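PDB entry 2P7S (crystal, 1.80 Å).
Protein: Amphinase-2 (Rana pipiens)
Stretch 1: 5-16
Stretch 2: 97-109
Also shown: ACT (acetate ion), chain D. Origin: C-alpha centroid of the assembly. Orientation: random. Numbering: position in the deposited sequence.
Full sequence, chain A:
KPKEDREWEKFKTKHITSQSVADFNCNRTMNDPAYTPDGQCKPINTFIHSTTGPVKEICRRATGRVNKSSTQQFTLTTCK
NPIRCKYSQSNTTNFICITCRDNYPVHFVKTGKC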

# COMPACT_ATOMS: atom_id res chain seq x y z
N ASP A 5 -0.29 17.11 0.27
CA ASP A 5 -1.33 16.60 1.22
C ASP A 5 -0.71 15.59 2.19
O ASP A 5 -0.11 14.60 1.76
CB ASP A 5 -2.46 15.94 0.44
CG ASP A 5 -3.62 15.55 1.32
OD1 ASP A 5 -4.51 16.40 1.54
OD2 ASP A 5 -3.63 14.40 1.82
N ARG A 6 -0.87 15.84 3.49
CA ARG A 6 -0.30 14.97 4.52
C ARG A 6 -0.73 13.51 4.47
O ARG A 6 0.11 12.60 4.52
CB ARG A 6 -0.59 15.55 5.89
N GLU A 7 -2.04 13.27 4.40
CA GLU A 7 -2.56 11.91 4.36
C GLU A 7 -2.06 11.14 3.14
O GLU A 7 -1.74 9.95 3.23
CB GLU A 7 -4.09 11.92 4.41
CG GLU A 7 -4.65 12.38 5.76
CD GLU A 7 -6.17 12.40 5.80
OE1 GLU A 7 -6.79 13.21 5.08
OE2 GLU A 7 -6.75 11.59 6.55
N TRP A 8 -2.01 11.82 1.99
CA TRP A 8 -1.52 11.22 0.75
C TRP A 8 -0.04 10.87 0.90
O TRP A 8 0.38 9.77 0.53
CB TRP A 8 -1.69 12.22 -0.41
CG TRP A 8 -1.01 11.86 -1.73
CD1 TRP A 8 -0.31 12.71 -2.54
CD2 TRP A 8 -1.07 10.61 -2.43
NE1 TRP A 8 0.08 12.07 -3.69
CE2 TRP A 8 -0.38 10.78 -3.65
CE3 TRP A 8 -1.63 9.35 -2.14
CZ2 TRP A 8 -0.24 9.75 -4.59
CZ3 TRP A 8 -1.49 8.32 -3.08
CH2 TRP A 8 -0.80 8.53 -4.29
N GLU A 9 0.74 11.80 1.44
CA GLU A 9 2.17 11.56 1.62
C GLU A 9 2.41 10.34 2.49
O GLU A 9 3.28 9.52 2.21
CB GLU A 9 2.85 12.79 2.25
CG GLU A 9 2.93 14.01 1.34
CD GLU A 9 3.74 13.77 0.07
OE1 GLU A 9 4.79 13.09 0.16
OE2 GLU A 9 3.34 14.27 -1.00
N LYS A 10 1.62 10.21 3.56
CA LYS A 10 1.75 9.07 4.46
C LYS A 10 1.38 7.78 3.73
O LYS A 10 2.03 6.76 3.91
CB LYS A 10 0.86 9.25 5.68
CG LYS A 10 1.05 8.18 6.74
CD LYS A 10 0.04 8.34 7.87
CE LYS A 10 0.20 7.24 8.90
NZ LYS A 10 -0.83 7.33 9.97
N PHE A 11 0.33 7.84 2.90
CA PHE A 11 -0.11 6.67 2.15
C PHE A 11 0.98 6.21 1.18
O PHE A 11 1.27 5.01 1.09
CB PHE A 11 -1.38 6.97 1.35
CG PHE A 11 -1.89 5.81 0.54
CD1 PHE A 11 -2.91 5.00 1.01
CD2 PHE A 11 -1.33 5.52 -0.70
CE1 PHE A 11 -3.38 3.91 0.26
CE2 PHE A 11 -1.78 4.43 -1.46
CZ PHE A 11 -2.81 3.63 -0.98
N LYS A 12 1.57 7.15 0.44
CA LYS A 12 2.63 6.82 -0.52
C LYS A 12 3.82 6.18 0.18
O LYS A 12 4.37 5.18 -0.29
CB LYS A 12 3.13 8.08 -1.25
CG LYS A 12 2.20 8.61 -2.33
CD LYS A 12 2.86 9.77 -3.10
CE LYS A 12 3.05 10.99 -2.21
NZ LYS A 12 3.75 12.10 -2.93
N THR A 13 4.22 6.76 1.31
CA THR A 13 5.36 6.27 2.07
C THR A 13 5.12 4.86 2.59
O THR A 13 5.96 3.98 2.46
CB THR A 13 5.67 7.21 3.27
OG1 THR A 13 6.09 8.49 2.78
CG2 THR A 13 6.77 6.63 4.15
N LYS A 14 3.94 4.65 3.16
CA LYS A 14 3.59 3.36 3.72
C LYS A 14 3.20 2.27 2.73
O LYS A 14 3.46 1.09 2.99
CB LYS A 14 2.44 3.54 4.73
CG LYS A 14 2.13 2.29 5.53
CD LYS A 14 1.09 2.54 6.62
CE LYS A 14 0.93 1.31 7.49
NZ LYS A 14 -0.14 1.48 8.51
N HIS A 15 2.61 2.64 1.60
CA HIS A 15 2.13 1.64 0.64
C HIS A 15 2.66 1.60 -0.78
O HIS A 15 2.44 0.62 -1.48
CB HIS A 15 0.61 1.73 0.55
CG HIS A 15 -0.08 1.45 1.84
ND1 HIS A 15 -0.12 0.19 2.39
CD2 HIS A 15 -0.74 2.26 2.70
CE1 HIS A 15 -0.77 0.24 3.54
NE2 HIS A 15 -1.15 1.49 3.75
N ILE A 16 3.33 2.65 -1.24
CA ILE A 16 3.81 2.62 -2.61
C ILE A 16 5.31 2.43 -2.70
O ILE A 16 6.09 3.11 -2.02
CB ILE A 16 3.39 3.89 -3.38
CG1 ILE A 16 1.87 4.08 -3.26
CG2 ILE A 16 3.77 3.74 -4.85
CD1 ILE A 16 1.31 5.22 -4.10
N CYS A 97 -8.60 -2.00 -2.72
CA CYS A 97 -9.68 -1.21 -2.16
C CYS A 97 -9.03 -0.20 -1.23
O CYS A 97 -8.32 -0.58 -0.29
CB CYS A 97 -10.65 -2.10 -1.37
SG CYS A 97 -11.92 -1.14 -0.49
N ILE A 98 -9.26 1.08 -1.50
CA ILE A 98 -8.67 2.13 -0.69
C ILE A 98 -9.71 3.16 -0.27
O ILE A 98 -10.81 3.21 -0.83
CB ILE A 98 -7.56 2.89 -1.47
CG1 ILE A 98 -8.17 3.59 -2.68
CG2 ILE A 98 -6.47 1.92 -1.92
CD1 ILE A 98 -7.17 4.40 -3.49
N THR A 99 -9.36 3.96 0.72
CA THR A 99 -10.26 5.02 1.17
C THR A 99 -9.69 6.27 0.52
O THR A 99 -8.48 6.49 0.56
CB THR A 99 -10.24 5.22 2.69
OG1 THR A 99 -10.54 3.99 3.34
CG2 THR A 99 -11.28 6.27 3.09
N CYS A 100 -10.56 7.07 -0.08
CA CYS A 100 -10.16 8.31 -0.72
C CYS A 100 -10.67 9.47 0.10
O CYS A 100 -11.69 9.35 0.79
CB CYS A 100 -10.79 8.44 -2.11
SG CYS A 100 -10.33 7.23 -3.38
N ARG A 101 -9.95 10.58 0.04
CA ARG A 101 -10.37 11.82 0.69
C ARG A 101 -10.39 12.67 -0.57
O ARG A 101 -9.36 13.20 -0.99
CB ARG A 101 -9.31 12.33 1.67
CG ARG A 101 -9.79 13.47 2.58
CD ARG A 101 -9.92 14.79 1.84
NE ARG A 101 -8.61 15.32 1.45
CZ ARG A 101 -8.44 16.36 0.64
NH1 ARG A 101 -9.48 16.99 0.13
NH2 ARG A 101 -7.21 16.77 0.35
N ASP A 102 -11.56 12.74 -1.20
CA ASP A 102 -11.70 13.45 -2.46
C ASP A 102 -10.76 12.80 -3.48
O ASP A 102 -10.88 11.60 -3.75
CB ASP A 102 -11.38 14.95 -2.28
CG ASP A 102 -12.41 15.67 -1.41
OD1 ASP A 102 -13.62 15.55 -1.68
OD2 ASP A 102 -12.01 16.35 -0.44
N ASN A 103 -9.81 13.56 -4.03
CA ASN A 103 -8.91 13.01 -5.04
C ASN A 103 -7.63 12.33 -4.53
O ASN A 103 -6.79 11.90 -5.32
CB ASN A 103 -8.53 14.11 -6.05
CG ASN A 103 -7.82 15.29 -5.39
OD1 ASN A 103 -8.21 15.76 -4.31
ND2 ASN A 103 -6.79 15.80 -6.06
N TYR A 104 -7.49 12.22 -3.21
CA TYR A 104 -6.30 11.61 -2.62
C TYR A 104 -6.47 10.28 -1.88
O TYR A 104 -7.34 10.14 -1.02
CB TYR A 104 -5.65 12.58 -1.63
CG TYR A 104 -5.00 13.78 -2.26
CD1 TYR A 104 -5.62 15.03 -2.24
CD2 TYR A 104 -3.76 13.67 -2.90
CE1 TYR A 104 -5.01 16.14 -2.84
CE2 TYR A 104 -3.16 14.76 -3.50
CZ TYR A 104 -3.79 15.99 -3.47
OH TYR A 104 -3.17 17.05 -4.08
N PRO A 105 -5.65 9.27 -2.21
CA PRO A 105 -5.77 7.99 -1.50
C PRO A 105 -5.27 8.28 -0.09
O PRO A 105 -4.23 8.92 0.08
CB PRO A 105 -4.80 7.08 -2.26
CG PRO A 105 -4.86 7.62 -3.66
CD PRO A 105 -4.84 9.12 -3.44
N VAL A 106 -5.99 7.84 0.94
CA VAL A 106 -5.55 8.09 2.30
C VAL A 106 -5.42 6.83 3.17
O VAL A 106 -4.76 6.86 4.20
CB VAL A 106 -6.48 9.11 3.03
CG1 VAL A 106 -6.48 10.43 2.27
CG2 VAL A 106 -7.90 8.58 3.15
N HIS A 107 -6.04 5.74 2.75
CA HIS A 107 -5.95 4.52 3.56
C HIS A 107 -6.09 3.27 2.72
O HIS A 107 -6.91 3.20 1.81
CB HIS A 107 -7.05 4.54 4.64
CG HIS A 107 -6.99 3.38 5.59
ND1 HIS A 107 -5.95 3.20 6.48
CD2 HIS A 107 -7.83 2.34 5.78
CE1 HIS A 107 -6.16 2.10 7.18
NE2 HIS A 107 -7.30 1.55 6.78
N PHE A 108 -5.27 2.26 3.02
CA PHE A 108 -5.35 1.01 2.29
C PHE A 108 -6.29 0.10 3.07
O PHE A 108 -6.02 -0.23 4.23
CB PHE A 108 -3.97 0.36 2.17
CG PHE A 108 -3.96 -0.87 1.32
CD1 PHE A 108 -4.30 -2.11 1.86
CD2 PHE A 108 -3.65 -0.80 -0.03
CE1 PHE A 108 -4.33 -3.25 1.07
CE2 PHE A 108 -3.67 -1.94 -0.83
CZ PHE A 108 -4.01 -3.16 -0.28
N VAL A 109 -7.39 -0.30 2.45
CA VAL A 109 -8.39 -1.14 3.10
C VAL A 109 -8.10 -2.64 2.92
O VAL A 109 -7.98 -3.38 3.90
CB VAL A 109 -9.81 -0.83 2.55
CG1 VAL A 109 -10.86 -1.71 3.25
CG2 VAL A 109 -10.12 0.64 2.75
C ACT D . -2.87 4.07 5.65
O ACT D . -3.31 4.35 6.79
OXT ACT D . -3.20 3.05 4.88
CH3 ACT D . -1.83 5.02 5.09
O HOH W 1 -6.42 14.29 2.69
O HOH W 2 -2.74 8.41 5.13

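The helix of residues 6-15 lies across the strand 104-109 with its axis 6.8 Å away at closest approach and the two N-to-C directions 55° apart; together the stretches bury 580 Å². The helical residues that touch stretch 2, E7, W8, F11 and H15, recur at intervals of one, three and four, as expected when one side of a helix meets a strand.

D5, the first residue of stretch 1, serves both stretches. Its OD2 accepts a hydrogen bond from W8 N at 3.1 Å, while its OD1 takes one from R101 NH2 at 3.0 Å, with an N-H...O angle of 149°, in a salt bridge that reaches the guanidinium at its edge. D5 CA-to-CB points toward stretch 2, and CB lies 4.0 Å from the centroid of the Y104 ring, only 3° off the ring normal. R101 is held from a second side by its own stretch, NH1 lying 2.7 Å from D102 OD2 in another salt bridge.

E7 sits where the backbones come close, its CA 5.3 Å from V106 CA. Its CB packs on V106 CG1 at 3.5 Å, a place suited to a compact branched residue. Water 1 joins the polar ends, lying 2.6 Å from E7 OE1 and 2.9 Å from D5 OD2 and accepting from R101 NE at 2.7 Å. Water 2 ties the main chains, donating to E7 O (2.6 Å) and V106 O (2.7 Å).

W8 is buried and points CA-to-CB sideways, yet its broad ring reaches two residues. Y104 CD2 lies over one face, 3.5 Å from W8 CG, the ring planes inclined at 45°; CZ3 meets P105 CD at 3.5 Å. P105 O lies near the plane of the indole, 3.4 Å from W8 CE3, and has no hydrogen-bonding partner in the model.

F11 has the largest area covered by stretch 2 of any residue in stretch 1, 86 Å². P105 CB stands 4.0 Å from its ring centroid, 5° off the normal, so the CB of the proline, part of a compact puckered ring, meets an aromatic face. Further apolar contacts run from F11 CZ to I98 CG2 and from F11 CE1 to F108 CB, both 4.1 Å.

H15 closes the contact. F108 CB lies over its imidazole, 3.5 Å from the centroid, whereas the two rings are slid apart and barely overlap. The edge of the imidazole remains free for acetate: H15 NE2 and F108 N donate to ACT OXT at 2.8 and 2.9 Å, and H107 ND1 to ACT O at 2.9 Å, so the ion, probably from the crystallisation liquor, bridges both stretches.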